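Local atomic coordinates of transcriptional regulator (LacI family) (Clostridium acetobutylicum ATCC 824, PDB entry 3G85), a protein that probably acts as a DNA-binding transcription factor of the LacI family, recognising cis-regulatory DNA. Residues Ala39-Asn44 with Leu255-Ile260. Sequence-based numbering, arbitrary orientation.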
loop_
_atom_site.group_PDB
_atom_site.type_symbol
_atom_site.label_atom_id
_atom_site.label_comp_id
_atom_site.label_asym_id
_atom_site.label_seq_id
_atom_site.Cartn_x
_atom_site.Cartn_y
_atom_site.Cartn_z
ATOM N N ALA A 39 -5.531 1.343 -22.698
ATOM C CA ALA A 39 -4.871 1.058 -23.968
ATOM C C ALA A 39 -5.257 -0.313 -24.486
ATOM O O ALA A 39 -5.353 -0.504 -25.700
ATOM C CB ALA A 39 -3.373 1.163 -23.836
ATOM N N LYS A 40 -5.479 -1.263 -23.580
ATOM C CA LYS A 40 -5.863 -2.619 -23.972
ATOM C C LYS A 40 -7.334 -2.697 -24.358
ATOM O O LYS A 40 -7.773 -3.683 -24.951
ATOM C CB LYS A 40 -5.594 -3.614 -22.850
ATOM C CG LYS A 40 -4.187 -4.201 -22.848
ATOM C CD LYS A 40 -4.023 -5.189 -21.696
ATOM C CE LYS A 40 -3.892 -4.472 -20.344
ATOM N NZ LYS A 40 -3.823 -5.433 -19.194
ATOM N N GLN A 41 -8.093 -1.665 -24.006
ATOM C CA GLN A 41 -9.539 -1.658 -24.233
ATOM C C GLN A 41 -9.923 -0.581 -25.231
ATOM O O GLN A 41 -11.076 -0.153 -25.262
ATOM C CB GLN A 41 -10.288 -1.373 -22.924
ATOM C CG GLN A 41 -10.091 -2.390 -21.855
ATOM C CD GLN A 41 -11.187 -2.337 -20.842
ATOM O OE1 GLN A 41 -11.896 -1.323 -20.700
ATOM N NE2 GLN A 41 -11.353 -3.438 -20.121
ATOM N N ASN A 42 -8.935 -0.122 -25.996
ATOM C CA ASN A 42 -9.103 0.965 -26.955
ATOM C C ASN A 42 -9.749 2.233 -26.357
ATOM O O ASN A 42 -10.624 2.864 -26.961
ATOM C CB ASN A 42 -9.846 0.467 -28.213
ATOM C CG ASN A 42 -9.655 1.392 -29.418
ATOM O OD1 ASN A 42 -10.498 1.426 -30.309
ATOM N ND2 ASN A 42 -8.551 2.151 -29.441
ATOM N N TYR A 43 -9.322 2.598 -25.152
ATOM C CA TYR A 43 -9.715 3.883 -24.569
ATOM C C TYR A 43 -11.213 4.122 -24.584
ATOM O O TYR A 43 -11.662 5.197 -24.957
ATOM C CB TYR A 43 -8.984 5.033 -25.284
ATOM C CG TYR A 43 -7.485 4.890 -25.178
ATOM C CD1 TYR A 43 -6.794 5.415 -24.077
ATOM C CD2 TYR A 43 -6.762 4.194 -26.150
ATOM C CE1 TYR A 43 -5.425 5.266 -23.955
ATOM C CE2 TYR A 43 -5.390 4.033 -26.037
ATOM C CZ TYR A 43 -4.729 4.583 -24.932
ATOM O OH TYR A 43 -3.371 4.435 -24.803
ATOM N N ASN A 44 -11.991 3.127 -24.162
ATOM C CA ASN A 44 -13.435 3.302 -24.122
ATOM C C ASN A 44 -13.931 4.157 -22.953
ATOM O O ASN A 44 -15.116 4.519 -22.900
ATOM C CB ASN A 44 -14.150 1.948 -24.192
ATOM C CG ASN A 44 -13.968 1.107 -22.937
ATOM O OD1 ASN A 44 -12.879 1.057 -22.322
ATOM N ND2 ASN A 44 -15.040 0.398 -22.567
ATOM N N LEU A 255 -14.285 -3.732 -13.063
ATOM C CA LEU A 255 -15.435 -3.700 -12.172
ATOM C C LEU A 255 -16.387 -2.567 -12.561
ATOM O O LEU A 255 -17.604 -2.770 -12.642
ATOM C CB LEU A 255 -15.022 -3.519 -10.716
ATOM C CG LEU A 255 -14.339 -4.650 -9.965
ATOM C CD1 LEU A 255 -14.412 -4.338 -8.468
ATOM C CD2 LEU A 255 -15.029 -5.984 -10.277
ATOM N N VAL A 256 -15.832 -1.367 -12.785
ATOM C CA VAL A 256 -16.655 -0.239 -13.198
ATOM C C VAL A 256 -17.543 -0.555 -14.425
ATOM O O VAL A 256 -18.758 -0.330 -14.407
ATOM C CB VAL A 256 -15.773 0.999 -13.467
ATOM C CG1 VAL A 256 -16.475 1.982 -14.427
ATOM C CG2 VAL A 256 -15.462 1.648 -12.132
ATOM N N GLU A 257 -16.918 -1.084 -15.460
ATOM C CA GLU A 257 -17.564 -1.462 -16.701
ATOM C C GLU A 257 -18.682 -2.481 -16.441
ATOM O O GLU A 257 -19.787 -2.322 -16.941
ATOM C CB GLU A 257 -16.494 -2.032 -17.618
ATOM C CG GLU A 257 -16.957 -2.716 -18.878
ATOM C CD GLU A 257 -15.901 -2.636 -19.979
ATOM O OE1 GLU A 257 -14.688 -2.462 -19.670
ATOM O OE2 GLU A 257 -16.303 -2.726 -21.162
ATOM N N LYS A 258 -18.400 -3.488 -15.614
ATOM C CA LYS A 258 -19.385 -4.529 -15.337
ATOM C C LYS A 258 -20.538 -4.001 -14.468
ATOM O O LYS A 258 -21.699 -4.495 -14.553
ATOM C CB LYS A 258 -18.670 -5.721 -14.728
ATOM C CG LYS A 258 -17.753 -6.406 -15.751
ATOM C CD LYS A 258 -16.859 -7.469 -15.124
ATOM C CE LYS A 258 -15.835 -8.040 -16.121
ATOM N NZ LYS A 258 -16.511 -8.661 -17.321
ATOM N N LEU A 259 -20.228 -3.026 -13.608
ATOM C CA LEU A 259 -21.256 -2.367 -12.798
ATOM C C LEU A 259 -22.175 -1.472 -13.652
ATOM O O LEU A 259 -23.408 -1.526 -13.531
ATOM C CB LEU A 259 -20.633 -1.601 -11.626
ATOM C CG LEU A 259 -20.157 -2.503 -10.464
ATOM C CD1 LEU A 259 -19.124 -1.716 -9.612
ATOM C CD2 LEU A 259 -21.308 -3.022 -9.620
ATOM N N ILE A 260 -21.578 -0.668 -14.526
ATOM C CA ILE A 260 -22.349 0.214 -15.418
ATOM C C ILE A 260 -23.249 -0.608 -16.345
ATOM O O ILE A 260 -24.421 -0.278 -16.539
ATOM C CB ILE A 260 -21.441 1.107 -16.325
ATOM C CG1 ILE A 260 -20.533 2.055 -15.526
ATOM C CG2 ILE A 260 -22.301 1.903 -17.314
ATOM C CD1 ILE A 260 -21.202 2.818 -14.491
#
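E257 reaches from its helix to the amide ends of Q41 and N44, and these three side chains make the whole contact. From CB the glutamate sets off toward segment 39-44; CG lies anti to the backbone N (chi1 170°), and the chain beyond stays extended. CB and CG act as a spacer: the CA atoms of N44 and E257 are 9.7 Å apart, a gap that a long acidic side chain can cross. CD presents the carboxylate to two amides on the same side of it. OE1 goes to Q41, lying 3.7 Å from that residue's CD, while OE2 turns to N44 and stands 4.8 Å from its CG. The nearest pair as modelled, E257 OE1 and Q41 OE1 at 3.2 Å, joins two oxygens, so the rotation of the glutamine amide is doubtful; that of N44 is equally uncertain.

Q41 and E257 run past one another in opposite directions, their flat ends turned 76° apart. The shorter N44 meets the glutamate nearly at right angles, with its plane inclined by 39°. Uncharged amides suit this place because each carries both N-H groups and an oxygen, and their N-H groups could help to balance the carboxylate's negative charge.

The turn brings both amides to the same carboxylate. Between them N42 and Y43 adopt left-handed helical backbone angles, a conformation asparagine tolerates well, and reverse the chain after helix 27-40. On the other helix, L255 and V256 lie against I95, leaving E257 on the partly exposed side, where polar side chains meet. Two helices flanking one parallel sheet are thus linked at the surface, helix 27-40 through the turn before strand 46-52, helix 245-260 directly, within the α/β architecture typical of periplasmic-binding-protein-like domains in LacI-family regulators.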